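Response regulator (Caulobacter vibrioides, PDB 3N0R) probably acts as an anti-anti-sigma regulator of the stress response, its receiver domain controlling a sigma-like domain that competes for an anti-sigma factor. Local coordinates at residues V144-L147 / I148-Q152. The protein carries 1 engineered substitution. Numbering follows the deposited sequence.
Sequences VERL and IGDAQ
The guanidinium of Arg146 and the carboxylate of Asp150, one turn further along the same helix, meet with their planes 73° apart, and OD2 comes to NH1 from an oblique direction, neither over the face of the guanidinium nor along its edge. Arg146 NH1 and Asp150 OD2 form a salt bridge of 3.1 Å, a single-atom contact rather than a paired, coplanar one. Arg146 reaches it because CG stands anti to the backbone N (chi1 -173°) and the chain then bends at chi3, turning the head along the helix. The guanidinium is shared: NH2 pairs with Glu143, so two acidic groups of the same helix hold it and probably limit its rotation. The other oxygen, Asp150 OD1, accepts a hydrogen bond from a water that also donates to Arg146 O at 2.8 Å. Arg146 O also accepts Asp150 N at 3.0 Å, and thus serves two donors. The segments are consecutive turns of helix 141-156, in the sigma-like domain, and illustrate i to i+4 spacing in an amphipathic helix: Arg146 and Asp150 lie on the polar side, while Leu147, Ile148 and Ala151 pack against helix 115-125, Val144 packs against helix 130-137, and Glu145 sits at the border beside Pro130. Ile148 CG1, beside its own backbone N (chi1 -68°), comes close to the preceding turn, 3.2 Å from Val144 O, the carbonyl that accepts Ile148 N. Glu145 runs alongside Ile148 in the same direction, with Glu145 OE2 3.8 Å from Ile148 CD1.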
loop_
_atom_site.group_PDB
_atom_site.type_symbol
_atom_site.label_atom_id
_atom_site.label_comp_id
_atom_site.label_asym_id
_atom_site.label_seq_id
_atom_site.Cartn_x
_atom_site.Cartn_y
_atom_site.Cartn_z
ATOM N N VAL A 144 11.745 -16.528 0.167
ATOM C CA VAL A 144 10.938 -15.417 0.631
ATOM C C VAL A 144 11.688 -14.616 1.710
ATOM O O VAL A 144 11.638 -13.385 1.716
ATOM C CB VAL A 144 9.531 -15.860 1.081
ATOM C CG1 VAL A 144 9.564 -16.447 2.479
ATOM C CG2 VAL A 144 8.576 -14.691 1.001
ATOM N N GLU A 145 12.404 -15.300 2.593
ATOM C CA GLU A 145 13.183 -14.605 3.613
ATOM C C GLU A 145 14.279 -13.740 2.989
ATOM O O GLU A 145 14.518 -12.611 3.423
ATOM C CB GLU A 145 13.784 -15.593 4.615
ATOM C CG GLU A 145 12.738 -16.349 5.429
ATOM C CD GLU A 145 12.016 -15.471 6.439
ATOM O OE1 GLU A 145 12.427 -15.457 7.619
ATOM O OE2 GLU A 145 11.032 -14.804 6.062
ATOM N N ARG A 146 14.935 -14.253 1.950
ATOM C CA ARG A 146 15.969 -13.486 1.250
ATOM C C ARG A 146 15.363 -12.238 0.610
ATOM O O ARG A 146 15.910 -11.143 0.716
ATOM C CB ARG A 146 16.627 -14.345 0.164
ATOM C CG ARG A 146 17.826 -13.696 -0.511
ATOM C CD ARG A 146 18.292 -14.475 -1.745
ATOM N NE ARG A 146 17.338 -14.371 -2.848
ATOM C CZ ARG A 146 17.224 -13.307 -3.638
ATOM N NH1 ARG A 146 18.012 -12.255 -3.456
ATOM N NH2 ARG A 146 16.327 -13.294 -4.614
ATOM N N LEU A 147 14.219 -12.420 -0.047
ATOM C CA LEU A 147 13.527 -11.323 -0.713
ATOM C C LEU A 147 13.119 -10.247 0.286
ATOM O O LEU A 147 13.340 -9.060 0.049
ATOM C CB LEU A 147 12.303 -11.854 -1.462
ATOM C CG LEU A 147 12.573 -12.704 -2.706
ATOM C CD1 LEU A 147 11.284 -13.346 -3.198
ATOM C CD2 LEU A 147 13.235 -11.885 -3.816
ATOM N N ILE A 148 12.531 -10.659 1.405
ATOM C CA ILE A 148 12.115 -9.704 2.427
ATOM C C ILE A 148 13.318 -8.919 2.959
ATOM O O ILE A 148 13.248 -7.703 3.121
ATOM C CB ILE A 148 11.390 -10.413 3.593
ATOM C CG1 ILE A 148 10.038 -10.975 3.130
ATOM C CG2 ILE A 148 11.193 -9.457 4.769
ATOM C CD1 ILE A 148 9.406 -11.939 4.136
ATOM N N GLY A 149 14.418 -9.613 3.220
ATOM C CA GLY A 149 15.620 -8.968 3.715
ATOM C C GLY A 149 16.156 -7.925 2.750
ATOM O O GLY A 149 16.604 -6.845 3.164
ATOM N N ASP A 150 16.120 -8.236 1.457
ATOM C CA ASP A 150 16.570 -7.274 0.446
ATOM C C ASP A 150 15.720 -6.008 0.480
ATOM O O ASP A 150 16.243 -4.888 0.478
ATOM C CB ASP A 150 16.523 -7.878 -0.966
ATOM C CG ASP A 150 17.695 -8.792 -1.262
ATOM O OD1 ASP A 150 18.608 -8.904 -0.416
ATOM O OD2 ASP A 150 17.706 -9.390 -2.360
ATOM N N ALA A 151 14.404 -6.188 0.489
ATOM C CA ALA A 151 13.503 -5.048 0.492
ATOM C C ALA A 151 13.652 -4.237 1.769
ATOM O O ALA A 151 13.622 -3.007 1.734
ATOM C CB ALA A 151 12.071 -5.512 0.313
ATOM N N GLN A 152 13.810 -4.918 2.902
ATOM C CA GLN A 152 13.928 -4.219 4.174
ATOM C C GLN A 152 15.137 -3.285 4.172
ATOM O O GLN A 152 15.065 -2.150 4.650
ATOM C CB GLN A 152 14.021 -5.222 5.321
ATOM C CG GLN A 152 13.975 -4.593 6.700
ATOM C CD GLN A 152 13.927 -5.636 7.797
ATOM O OE1 GLN A 152 13.760 -6.830 7.529
ATOM N NE2 GLN A 152 14.072 -5.193 9.039
HETATM O O HOH W 1 18.305 -10.861 2.122
#